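PDB 5YLN: alcohol dehydrogenase, zinc-containing from Streptococcus pneumoniae serotype 2, which probably catalyses the zinc-dependent, NAD+-linked oxidation of alcohols to aldehydes or ketones. Local coordinates for residues T140-L144 with L306-H312; S145-M151 with P316-V320; D205-L209 with H219-S223. All coordinates share one frame; numbering follows the deposited sequence.

Contact 1 (T140-L144 with L306-H312)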
ATOM      1  N   THR A 140      13.547 -15.836 -27.754  1.00 34.66           N
ATOM      2  CA  THR A 140      13.181 -16.895 -26.818  1.00 42.66           C
ATOM      3  C   THR A 140      14.328 -17.895 -26.632  1.00 57.08           C
ATOM      4  O   THR A 140      14.989 -18.277 -27.607  1.00 52.07           O
ATOM      5  CB  THR A 140      11.944 -17.644 -27.295  1.00 38.67           C
ATOM      6  OG1 THR A 140      12.154 -18.133 -28.629  1.00 44.55           O
ATOM      7  CG2 THR A 140      10.721 -16.728 -27.275  1.00 37.74           C
ATOM      8  N   PRO A 141      14.574 -18.333 -25.394  1.00 65.03           N
ATOM      9  CA  PRO A 141      15.549 -19.410 -25.174  1.00 68.03           C
ATOM     10  C   PRO A 141      15.042 -20.715 -25.765  1.00 70.55           C
ATOM     11  O   PRO A 141      13.852 -21.028 -25.681  1.00 74.31           O
ATOM     12  CB  PRO A 141      15.654 -19.494 -23.644  1.00 66.24           C
ATOM     13  CG  PRO A 141      15.045 -18.227 -23.120  1.00 67.07           C
ATOM     14  CD  PRO A 141      14.013 -17.820 -24.132  1.00 64.76           C
ATOM     15  N   GLU A 142      15.957 -21.481 -26.368  1.00 72.32           N
ATOM     16  CA  GLU A 142      15.579 -22.756 -26.977  1.00 78.25           C
ATOM     17  C   GLU A 142      15.269 -23.835 -25.949  1.00 70.28           C
ATOM     18  O   GLU A 142      14.757 -24.893 -26.322  1.00 64.08           O
ATOM     19  CB  GLU A 142      16.683 -23.259 -27.915  1.00 84.15           C
ATOM     20  CG  GLU A 142      16.960 -22.363 -29.118  1.00 90.92           C
ATOM     21  CD  GLU A 142      17.839 -23.036 -30.164  1.00 96.51           C
ATOM     22  OE1 GLU A 142      17.753 -24.277 -30.302  1.00 96.61           O
ATOM     23  OE2 GLU A 142      18.615 -22.325 -30.844  1.00 98.12           O
ATOM     24  N   ASP A 143      15.552 -23.593 -24.671  1.00 73.30           N
ATOM     25  CA  ASP A 143      15.344 -24.601 -23.637  1.00 83.67           C
ATOM     26  C   ASP A 143      13.896 -24.678 -23.157  1.00 76.49           C
ATOM     27  O   ASP A 143      13.512 -25.670 -22.525  1.00 72.68           O
ATOM     28  CB  ASP A 143      16.269 -24.306 -22.449  1.00 96.34           C
ATOM     29  CG  ASP A 143      16.266 -25.412 -21.407  1.00107.03           C
ATOM     30  OD1 ASP A 143      16.068 -26.589 -21.784  1.00109.42           O
ATOM     31  OD2 ASP A 143      16.456 -25.095 -20.211  1.00109.91           O
ATOM     32  N   LEU A 144      13.086 -23.662 -23.432  1.00 66.33           N
ATOM     33  CA  LEU A 144      11.746 -23.596 -22.882  1.00 56.59           C
ATOM     34  C   LEU A 144      10.710 -24.038 -23.909  1.00 44.20           C
ATOM     35  O   LEU A 144      10.853 -23.810 -25.112  1.00 47.69           O
ATOM     36  CB  LEU A 144      11.434 -22.182 -22.384  1.00 63.43           C
ATOM     37  CG  LEU A 144      12.226 -21.696 -21.163  1.00 68.02           C
ATOM     38  CD1 LEU A 144      11.704 -20.353 -20.660  1.00 68.61           C
ATOM     39  CD2 LEU A 144      12.208 -22.741 -20.049  1.00 68.18           C
ATOM     40  N   LEU A 306      12.579 -15.343 -17.306  1.00 30.60           N
ATOM     41  CA  LEU A 306      13.209 -16.226 -18.284  1.00 34.61           C
ATOM     42  C   LEU A 306      14.419 -16.937 -17.678  1.00 46.21           C
ATOM     43  O   LEU A 306      14.580 -18.154 -17.829  1.00 45.19           O
ATOM     44  CB  LEU A 306      13.619 -15.433 -19.520  1.00 32.94           C
ATOM     45  CG  LEU A 306      12.535 -15.004 -20.513  1.00 40.32           C
ATOM     46  CD1 LEU A 306      13.124 -13.956 -21.446  1.00 35.47           C
ATOM     47  CD2 LEU A 306      12.017 -16.207 -21.306  1.00 34.22           C
ATOM     48  N   LYS A 307      15.269 -16.190 -16.963  1.00 47.43           N
ATOM     49  CA  LYS A 307      16.412 -16.806 -16.292  1.00 44.32           C
ATOM     50  C   LYS A 307      15.950 -17.826 -15.257  1.00 41.88           C
ATOM     51  O   LYS A 307      16.436 -18.963 -15.230  1.00 37.71           O
ATOM     52  CB  LYS A 307      17.291 -15.737 -15.633  1.00 40.92           C
ATOM     53  CG  LYS A 307      18.075 -14.829 -16.584  1.00 46.00           C
ATOM     54  CD  LYS A 307      19.166 -14.068 -15.790  1.00 49.62           C
ATOM     55  CE  LYS A 307      19.646 -12.819 -16.498  1.00 46.22           C
ATOM     56  NZ  LYS A 307      19.829 -11.694 -15.521  1.00 47.79           N
ATOM     57  N   ALA A 308      14.983 -17.447 -14.417  1.00 40.17           N
ATOM     58  CA  ALA A 308      14.482 -18.343 -13.385  1.00 47.79           C
ATOM     59  C   ALA A 308      13.662 -19.518 -13.938  1.00 56.42           C
ATOM     60  O   ALA A 308      13.231 -20.347 -13.133  1.00 68.82           O
ATOM     61  CB  ALA A 308      13.651 -17.554 -12.357  1.00 45.28           C
ATOM     62  N   LEU A 309      13.449 -19.622 -15.258  1.00 44.58           N
ATOM     63  CA  LEU A 309      12.747 -20.756 -15.856  1.00 59.58           C
ATOM     64  C   LEU A 309      13.654 -21.701 -16.628  1.00 69.89           C
ATOM     65  O   LEU A 309      13.389 -22.904 -16.652  1.00 63.63           O
ATOM     66  CB  LEU A 309      11.639 -20.274 -16.807  1.00 53.64           C
ATOM     67  CG  LEU A 309      10.382 -19.627 -16.230  1.00 46.80           C
ATOM     68  CD1 LEU A 309       9.342 -19.493 -17.325  1.00 51.30           C
ATOM     69  CD2 LEU A 309       9.849 -20.400 -15.014  1.00 41.67           C
ATOM     70  N   GLU A 310      14.679 -21.174 -17.312  1.00 75.62           N
ATOM     71  CA  GLU A 310      15.652 -22.031 -17.984  1.00 80.96           C
ATOM     72  C   GLU A 310      16.343 -22.957 -16.996  1.00 70.96           C
ATOM     73  O   GLU A 310      16.811 -24.036 -17.375  1.00 70.60           O
ATOM     74  CB  GLU A 310      16.701 -21.181 -18.708  1.00 92.01           C
ATOM     75  CG  GLU A 310      16.148 -20.128 -19.660  1.00 98.11           C
ATOM     76  CD  GLU A 310      17.219 -19.131 -20.089  1.00 98.57           C
ATOM     77  OE1 GLU A 310      18.396 -19.539 -20.207  1.00 99.06           O
ATOM     78  OE2 GLU A 310      16.891 -17.941 -20.297  1.00 95.73           O
ATOM     79  N   SER A 311      16.421 -22.539 -15.734  1.00 64.37           N
ATOM     80  CA  SER A 311      16.929 -23.349 -14.638  1.00 68.47           C
ATOM     81  C   SER A 311      15.913 -24.357 -14.120  1.00 75.00           C
ATOM     82  O   SER A 311      16.259 -25.170 -13.258  1.00 81.92           O
ATOM     83  CB  SER A 311      17.357 -22.438 -13.490  1.00 67.45           C
ATOM     84  OG  SER A 311      16.223 -21.851 -12.864  1.00 56.75           O
ATOM     85  N   HIS A 312      14.668 -24.295 -14.592  1.00 79.88           N
ATOM     86  CA  HIS A 312      13.620 -25.254 -14.231  1.00 79.78           C
ATOM     87  C   HIS A 312      13.331 -25.259 -12.732  1.00 83.92           C
ATOM     88  O   HIS A 312      13.104 -26.312 -12.135  1.00 82.94           O
ATOM     89  CB  HIS A 312      13.965 -26.655 -14.736  1.00 76.68           C
ATOM     90  CG  HIS A 312      14.051 -26.739 -16.228  1.00 74.33           C
ATOM     91  ND1 HIS A 312      12.937 -26.680 -17.039  1.00 74.94           N
ATOM     92  CD2 HIS A 312      15.116 -26.842 -17.057  1.00 74.89           C
ATOM     93  CE1 HIS A 312      13.312 -26.756 -18.304  1.00 75.20           C
ATOM     94  NE2 HIS A 312      14.628 -26.856 -18.341  1.00 74.64           N
TER
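Leu-144 closes a type I beta turn, Pro-141 to Leu-144, in the loop between strand 137-139 and helix 146-151, and lies across the C-terminal part of helix 302-310. Its CB passes to the side of that helix, and CG, anti to the carbonyl carbon (chi1 -68°), brings the branch back to it. CD1 packs on Leu-309 CB at 3.9 Å and, more loosely, on Leu-306 CD2, while CD2 lies 3.6 Å from the backbone oxygen Leu-309 O. The same carbonyl accepts from His-312 N. At the start of the turn Pro-141 presents its ring crosswise: CD meets Leu-306 CD2 at 3.8 Å, and CG touches Glu-310 OE2, so the extended glutamate lies against the proline through its carboxylate. Leu-149 of helix 146-151 packs on both Leu-144 and Leu-306, carrying the apolar part inward. Toward the surface the contact turns polar. His-312, the first residue to leave helical geometry, has positive phi and carries its ring back toward the turn. The Asp-143 carboxylate stands almost perpendicular to this ring, and His-312 NE2 makes a weak hydrogen bond of 3.2 Å to Asp-143 OD2, bent to 125° at the hydrogen.

Contact 2 (S145-M151 with P316-V320)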
ATOM      1  N   SER A 145       9.666 -24.685 -23.409  1.00 37.40           N
ATOM      2  CA  SER A 145       8.532 -25.087 -24.225  1.00 42.80           C
ATOM      3  C   SER A 145       7.672 -23.879 -24.607  1.00 41.79           C
ATOM      4  O   SER A 145       7.592 -22.884 -23.877  1.00 36.15           O
ATOM      5  CB  SER A 145       7.677 -26.105 -23.471  1.00 41.00           C
ATOM      6  OG  SER A 145       6.999 -25.460 -22.401  1.00 41.99           O
ATOM      7  N   ASP A 146       7.023 -23.991 -25.771  1.00 40.95           N
ATOM      8  CA  ASP A 146       6.112 -22.952 -26.253  1.00 41.01           C
ATOM      9  C   ASP A 146       5.031 -22.637 -25.226  1.00 30.97           C
ATOM     10  O   ASP A 146       4.703 -21.471 -25.001  1.00 40.32           O
ATOM     11  CB  ASP A 146       5.471 -23.394 -27.567  1.00 42.25           C
ATOM     12  CG  ASP A 146       6.436 -23.345 -28.761  1.00 50.27           C
ATOM     13  OD1 ASP A 146       7.634 -23.008 -28.595  1.00 50.46           O
ATOM     14  OD2 ASP A 146       5.971 -23.628 -29.888  1.00 52.34           O
ATOM     15  N   GLU A 147       4.498 -23.665 -24.567  1.00 32.45           N
ATOM     16  CA  GLU A 147       3.429 -23.450 -23.601  1.00 37.77           C
ATOM     17  C   GLU A 147       3.917 -22.621 -22.425  1.00 38.11           C
ATOM     18  O   GLU A 147       3.184 -21.771 -21.910  1.00 37.57           O
ATOM     19  CB  GLU A 147       2.874 -24.792 -23.120  1.00 42.56           C
ATOM     20  CG  GLU A 147       2.102 -25.575 -24.180  1.00 57.94           C
ATOM     21  CD  GLU A 147       2.993 -26.120 -25.287  1.00 66.55           C
ATOM     22  OE1 GLU A 147       2.675 -25.876 -26.469  1.00 69.11           O
ATOM     23  OE2 GLU A 147       4.015 -26.772 -24.978  1.00 64.88           O
ATOM     24  N   ALA A 148       5.158 -22.850 -21.989  1.00 34.49           N
ATOM     25  CA  ALA A 148       5.700 -22.051 -20.902  1.00 34.30           C
ATOM     26  C   ALA A 148       5.984 -20.626 -21.361  1.00 37.03           C
ATOM     27  O   ALA A 148       5.769 -19.673 -20.605  1.00 35.86           O
ATOM     28  CB  ALA A 148       6.966 -22.697 -20.341  1.00 42.65           C
ATOM     29  N   LEU A 149       6.445 -20.456 -22.601  1.00 34.53           N
ATOM     30  CA  LEU A 149       6.752 -19.108 -23.068  1.00 28.97           C
ATOM     31  C   LEU A 149       5.495 -18.256 -23.214  1.00 29.37           C
ATOM     32  O   LEU A 149       5.524 -17.058 -22.908  1.00 30.78           O
ATOM     33  CB  LEU A 149       7.516 -19.173 -24.389  1.00 33.35           C
ATOM     34  CG  LEU A 149       8.935 -19.730 -24.250  1.00 34.02           C
ATOM     35  CD1 LEU A 149       9.518 -20.110 -25.623  1.00 32.38           C
ATOM     36  CD2 LEU A 149       9.845 -18.713 -23.488  1.00 26.29           C
ATOM     37  N   VAL A 150       4.388 -18.837 -23.699  1.00 31.65           N
ATOM     38  CA  VAL A 150       3.165 -18.040 -23.837  1.00 32.06           C
ATOM     39  C   VAL A 150       2.698 -17.527 -22.476  1.00 33.04           C
ATOM     40  O   VAL A 150       2.125 -16.436 -22.375  1.00 34.55           O
ATOM     41  CB  VAL A 150       2.067 -18.856 -24.547  1.00 35.63           C
ATOM     42  CG1 VAL A 150       0.711 -18.132 -24.490  1.00 35.94           C
ATOM     43  CG2 VAL A 150       2.453 -19.094 -25.982  1.00 32.49           C
ATOM     44  N   MET A 151       2.924 -18.305 -21.413  1.00 34.99           N
ATOM     45  CA  MET A 151       2.569 -17.875 -20.063  1.00 26.53           C
ATOM     46  C   MET A 151       3.381 -16.665 -19.607  1.00 27.90           C
ATOM     47  O   MET A 151       2.955 -15.953 -18.695  1.00 37.18           O
ATOM     48  CB  MET A 151       2.742 -19.045 -19.084  1.00 26.56           C
ATOM     49  CG  MET A 151       1.884 -20.295 -19.392  1.00 27.09           C
ATOM     50  SD  MET A 151       0.080 -20.014 -19.424  1.00 35.97           S
ATOM     51  CE  MET A 151      -0.277 -19.741 -21.157  1.00 30.82           C
ATOM     52  N   PRO A 316       6.005 -23.535 -15.555  1.00 42.43           N
ATOM     53  CA  PRO A 316       4.714 -22.882 -15.836  1.00 45.81           C
ATOM     54  C   PRO A 316       3.883 -23.567 -16.908  1.00 41.52           C
ATOM     55  O   PRO A 316       2.691 -23.261 -17.025  1.00 33.98           O
ATOM     56  CB  PRO A 316       5.126 -21.477 -16.281  1.00 42.57           C
ATOM     57  CG  PRO A 316       6.533 -21.647 -16.785  1.00 44.81           C
ATOM     58  CD  PRO A 316       7.146 -22.685 -15.931  1.00 37.48           C
ATOM     59  N   GLU A 317       4.457 -24.485 -17.688  1.00 38.10           N
ATOM     60  CA  GLU A 317       3.662 -25.138 -18.712  1.00 40.37           C
ATOM     61  C   GLU A 317       2.509 -25.932 -18.120  1.00 39.51           C
ATOM     62  O   GLU A 317       1.594 -26.289 -18.863  1.00 36.77           O
ATOM     63  CB  GLU A 317       4.536 -26.044 -19.589  1.00 39.06           C
ATOM     64  CG  GLU A 317       5.299 -27.137 -18.860  1.00 49.09           C
ATOM     65  CD  GLU A 317       6.655 -26.676 -18.297  1.00 53.95           C
ATOM     66  OE1 GLU A 317       7.491 -27.558 -18.018  1.00 59.21           O
ATOM     67  OE2 GLU A 317       6.889 -25.455 -18.128  1.00 47.35           O
ATOM     68  N   LYS A 318       2.504 -26.191 -16.808  1.00 37.39           N
ATOM     69  CA  LYS A 318       1.365 -26.901 -16.239  1.00 40.87           C
ATOM     70  C   LYS A 318       0.129 -26.014 -16.076  1.00 35.20           C
ATOM     71  O   LYS A 318      -0.927 -26.525 -15.717  1.00 39.47           O
ATOM     72  CB  LYS A 318       1.746 -27.561 -14.902  1.00 45.54           C
ATOM     73  CG  LYS A 318       2.402 -26.670 -13.869  1.00 54.25           C
ATOM     74  CD  LYS A 318       2.926 -27.503 -12.688  1.00 63.70           C
ATOM     75  CE  LYS A 318       3.989 -26.748 -11.894  1.00 69.29           C
ATOM     76  NZ  LYS A 318       4.729 -27.616 -10.925  1.00 69.35           N
ATOM     77  N   LEU A 319       0.235 -24.708 -16.347  1.00 30.78           N
ATOM     78  CA  LEU A 319      -0.943 -23.860 -16.489  1.00 37.06           C
ATOM     79  C   LEU A 319      -1.758 -24.183 -17.738  1.00 36.67           C
ATOM     80  O   LEU A 319      -2.899 -23.724 -17.852  1.00 34.61           O
ATOM     81  CB  LEU A 319      -0.527 -22.388 -16.519  1.00 28.65           C
ATOM     82  CG  LEU A 319      -0.053 -21.893 -15.139  1.00 34.32           C
ATOM     83  CD1 LEU A 319       0.709 -20.583 -15.245  1.00 38.07           C
ATOM     84  CD2 LEU A 319      -1.219 -21.749 -14.165  1.00 34.83           C
ATOM     85  N   VAL A 320      -1.208 -24.937 -18.686  1.00 36.57           N
ATOM     86  CA  VAL A 320      -1.877 -25.175 -19.963  1.00 41.08           C
ATOM     87  C   VAL A 320      -2.507 -26.560 -19.938  1.00 44.13           C
ATOM     88  O   VAL A 320      -1.818 -27.563 -19.711  1.00 36.55           O
ATOM     89  CB  VAL A 320      -0.915 -25.024 -21.151  1.00 33.90           C
ATOM     90  CG1 VAL A 320      -1.619 -25.465 -22.457  1.00 30.15           C
ATOM     91  CG2 VAL A 320      -0.438 -23.573 -21.247  1.00 29.27           C
TER
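Met-151 folds at chi1 -60° and again at chi2 -59°, which turns its sulfur and methyl along the 316-320 backbone instead of straight across it. SD thereby reaches Leu-319 CB at 3.8 Å, and CE ends on Val-320 CG2 at the same distance. Val-320 has CG1 anti to its backbone N (chi1 173°), so that its other methyl, CG2, touches both Met-151 CE and Glu-147 CB, the latter 4.0 Å away. These groups join one side of helix 146-151 to the 3-10 turn 316-319, just before strand 322-325. Between the two backbones the small Ala-148 allows close approach: its CA lies 4.3 Å from that of Glu-317, and its CB sits against Pro-316 CG at 3.7 Å. Glu-317 curls over the same methyl, placing OE2 3.5 Å from Ala-148 CB.

The helix begins at Ser-145, the N-cap, whose OG accepts from Ala-148 N at 3.2 Å and also touches Glu-317 CB. Glu-147 uses its CB and CG against Glu-317 and Val-320, then bends at chi2 to carry its carboxylate away, where OE1 forms a salt bridge with Lys-38. Lys-38 also pairs with Asp-146, which has Lys-85 as a further partner. Beyond the turn, Leu-319 packs on Leu-185 and Leu-189 of helix 182-191, in the Rossmann-type part of the protein. The Met-151 side chain lies about 9 Å from that of the zinc ligand Cys-42, near the metal site without belonging to it.

No hydrogen bond crosses between the two segments; the union rests mainly on methyls, methylenes and a thioether, with a few oxygens touching carbon, and the acidic groups of the helix start find their counter-charges in lysines outside it.

Contact 3 (D205-L209 with H219-S223)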
ATOM      1  N   ASP A 205     -14.220 -23.808  -4.966  1.00 50.70           N
ATOM      2  CA  ASP A 205     -14.177 -25.040  -5.751  1.00 49.12           C
ATOM      3  C   ASP A 205     -13.080 -25.969  -5.233  1.00 47.57           C
ATOM      4  O   ASP A 205     -11.891 -25.614  -5.256  1.00 40.42           O
ATOM      5  CB  ASP A 205     -13.934 -24.671  -7.213  1.00 53.13           C
ATOM      6  CG  ASP A 205     -13.822 -25.870  -8.135  1.00 56.87           C
ATOM      7  OD1 ASP A 205     -13.562 -26.998  -7.673  1.00 61.84           O
ATOM      8  OD2 ASP A 205     -13.983 -25.664  -9.357  1.00 65.98           O
ATOM      9  N   ASP A 206     -13.470 -27.179  -4.821  1.00 47.58           N
ATOM     10  CA  ASP A 206     -12.479 -28.118  -4.307  1.00 54.35           C
ATOM     11  C   ASP A 206     -11.573 -28.669  -5.408  1.00 49.20           C
ATOM     12  O   ASP A 206     -10.421 -29.031  -5.129  1.00 46.49           O
ATOM     13  CB  ASP A 206     -13.153 -29.269  -3.571  1.00 62.95           C
ATOM     14  CG  ASP A 206     -12.147 -30.193  -2.924  1.00 68.97           C
ATOM     15  OD1 ASP A 206     -11.435 -29.729  -2.003  1.00 66.60           O
ATOM     16  OD2 ASP A 206     -12.054 -31.367  -3.348  1.00 66.65           O
ATOM     17  N   ASN A 207     -12.063 -28.740  -6.650  1.00 45.21           N
ATOM     18  CA  ASN A 207     -11.213 -29.190  -7.751  1.00 45.41           C
ATOM     19  C   ASN A 207     -10.046 -28.237  -7.956  1.00 45.56           C
ATOM     20  O   ASN A 207      -8.896 -28.663  -8.122  1.00 33.54           O
ATOM     21  CB  ASN A 207     -12.032 -29.322  -9.036  1.00 45.87           C
ATOM     22  CG  ASN A 207     -12.988 -30.517  -9.008  1.00 57.56           C
ATOM     23  OD1 ASN A 207     -12.855 -31.405  -8.166  1.00 61.39           O
ATOM     24  ND2 ASN A 207     -13.942 -30.549  -9.943  1.00 57.36           N
ATOM     25  N   ARG A 208     -10.325 -26.935  -7.947  1.00 45.97           N
ATOM     26  CA  ARG A 208      -9.255 -25.956  -8.097  1.00 36.44           C
ATOM     27  C   ARG A 208      -8.301 -25.976  -6.899  1.00 37.32           C
ATOM     28  O   ARG A 208      -7.077 -25.855  -7.071  1.00 34.59           O
ATOM     29  CB  ARG A 208      -9.862 -24.566  -8.318  1.00 32.06           C
ATOM     30  CG  ARG A 208     -10.706 -24.456  -9.619  1.00 31.67           C
ATOM     31  CD  ARG A 208     -10.855 -23.006 -10.090  1.00 36.98           C
ATOM     32  NE  ARG A 208     -11.666 -22.226  -9.151  1.00 45.22           N
ATOM     33  CZ  ARG A 208     -13.002 -22.162  -9.181  1.00 55.50           C
ATOM     34  NH1 ARG A 208     -13.687 -22.831 -10.111  1.00 57.62           N
ATOM     35  NH2 ARG A 208     -13.662 -21.428  -8.278  1.00 44.51           N
ATOM     36  N   LEU A 209      -8.834 -26.155  -5.680  1.00 36.20           N
ATOM     37  CA  LEU A 209      -7.964 -26.265  -4.508  1.00 41.02           C
ATOM     38  C   LEU A 209      -7.060 -27.496  -4.592  1.00 38.29           C
ATOM     39  O   LEU A 209      -5.876 -27.427  -4.242  1.00 39.52           O
ATOM     40  CB  LEU A 209      -8.791 -26.284  -3.216  1.00 40.35           C
ATOM     41  CG  LEU A 209      -9.440 -24.963  -2.759  1.00 40.98           C
ATOM     42  CD1 LEU A 209     -10.305 -25.166  -1.508  1.00 32.39           C
ATOM     43  CD2 LEU A 209      -8.416 -23.871  -2.525  1.00 37.76           C
ATOM     44  N   HIS A 219      -1.388 -25.568   2.095  1.00 35.71           N
ATOM     45  CA  HIS A 219      -2.714 -25.821   2.657  1.00 30.36           C
ATOM     46  C   HIS A 219      -3.795 -25.304   1.723  1.00 34.29           C
ATOM     47  O   HIS A 219      -3.587 -24.356   0.959  1.00 32.55           O
ATOM     48  CB  HIS A 219      -2.950 -25.132   4.005  1.00 32.23           C
ATOM     49  CG  HIS A 219      -1.850 -25.324   4.994  1.00 41.39           C
ATOM     50  ND1 HIS A 219      -0.575 -24.826   4.797  1.00 40.48           N
ATOM     51  CD2 HIS A 219      -1.829 -25.962   6.188  1.00 40.14           C
ATOM     52  CE1 HIS A 219       0.184 -25.161   5.826  1.00 41.63           C
ATOM     53  NE2 HIS A 219      -0.552 -25.846   6.685  1.00 42.20           N
ATOM     54  N   LYS A 220      -4.968 -25.905   1.829  1.00 35.07           N
ATOM     55  CA  LYS A 220      -6.155 -25.401   1.162  1.00 40.95           C
ATOM     56  C   LYS A 220      -7.187 -25.019   2.208  1.00 42.35           C
ATOM     57  O   LYS A 220      -7.289 -25.646   3.269  1.00 43.86           O
ATOM     58  CB  LYS A 220      -6.760 -26.433   0.198  1.00 40.10           C
ATOM     59  CG  LYS A 220      -7.264 -27.712   0.874  1.00 41.00           C
ATOM     60  CD  LYS A 220      -7.887 -28.670  -0.147  1.00 38.90           C
ATOM     61  CE  LYS A 220      -8.266 -29.992   0.509  1.00 42.19           C
ATOM     62  NZ  LYS A 220      -8.954 -30.887  -0.472  1.00 50.96           N
ATOM     63  N   VAL A 221      -7.956 -23.984   1.899  1.00 40.10           N
ATOM     64  CA  VAL A 221      -9.058 -23.563   2.753  1.00 35.51           C
ATOM     65  C   VAL A 221     -10.238 -23.286   1.843  1.00 34.32           C
ATOM     66  O   VAL A 221     -10.115 -22.499   0.903  1.00 36.36           O
ATOM     67  CB  VAL A 221      -8.713 -22.310   3.575  1.00 42.61           C
ATOM     68  CG1 VAL A 221      -9.936 -21.825   4.344  1.00 38.53           C
ATOM     69  CG2 VAL A 221      -7.546 -22.598   4.519  1.00 42.77           C
ATOM     70  N   ASN A 222     -11.363 -23.948   2.094  1.00 37.84           N
ATOM     71  CA  ASN A 222     -12.562 -23.726   1.301  1.00 40.21           C
ATOM     72  C   ASN A 222     -13.323 -22.552   1.908  1.00 45.02           C
ATOM     73  O   ASN A 222     -13.617 -22.548   3.108  1.00 46.55           O
ATOM     74  CB  ASN A 222     -13.425 -24.986   1.252  1.00 45.03           C
ATOM     75  CG  ASN A 222     -14.452 -24.947   0.126  1.00 45.63           C
ATOM     76  OD1 ASN A 222     -15.212 -23.996  -0.002  1.00 45.02           O
ATOM     77  ND2 ASN A 222     -14.442 -25.964  -0.716  1.00 44.72           N
ATOM     78  N   SER A 223     -13.624 -21.549   1.090  1.00 52.20           N
ATOM     79  CA  SER A 223     -14.233 -20.320   1.579  1.00 51.17           C
ATOM     80  C   SER A 223     -15.756 -20.379   1.593  1.00 49.79           C
ATOM     81  O   SER A 223     -16.403 -19.331   1.691  1.00 47.02           O
ATOM     82  CB  SER A 223     -13.758 -19.133   0.742  1.00 48.02           C
ATOM     83  OG  SER A 223     -13.912 -19.404  -0.637  1.00 55.54           O
TER
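Leu-209 and Lys-220 join the helix to the outer strand of a beta-alpha-beta unit, strand 198-203, helix 206-214, strand 219-222, in the parallel Rossmann-type sheet. The CB of the leucine is directed toward the strand. It packs against Lys-220 CB at 4.0 Å and against the lysine CD as well, while CD1 reaches past them to the backbone, 3.6 Å from Val-221 O, and on toward Asn-222 CA. Lys-220 runs extended beyond CG, passing the leucine at a slant, and its NZ emerges beside the helix start. There it forms a salt bridge with Asp-206 OD1 at 3.1 Å, donating to the syn lone pair of that oxygen. The aspartate reaches the ammonium because its CG stands anti to the backbone N (chi1 -175°). The main partner of the same NZ is Glu-210, one residue beyond Leu-209, so two carboxylates of one helix share the ammonium.

Further out, Val-221 points away from the helix and packs on helix 226-236, its backbone bonded to strand 198-203. Asn-222 has Ser-224 OG as its hydrogen-bond partner and a weak bond from ND2 to Leu-204 O. The helix start itself is capped by Asp-205, the N-cap, through a weak bond from Arg-208 N to Asp-205 OD1 at 3.2 Å. Arg-208 folds back over this cap and forms a salt bridge with Asp-203. It also pairs with the cap residue: Arg-208 NH1 lies 2.9 Å from Asp-205 OD2, which stands well out of the guanidinium plane.

Overall arrangement
Contacts 1 and 2 form one continuous packing region, with centres 11 Å apart. Their segments alternate along the chain: 140-144 runs into 145-151, and 306-312 is followed by 316-320. The two touch through Leu-309 CD1 and Pro-316 CG, 3.6 Å apart, and helix 146-151 of contact 2 also borders contact 1. Contact 3 is nested in sequence inside the loop both close, and stands apart in space, its centre 31 Å from contact 1 and 23 Å from contact 2. It lies at the outer strand 219-222 of the six-stranded parallel sheet. Contacts 1 and 2 thus join chain regions flanking that sheet in sequence, while contact 3 is local to one of its crossovers.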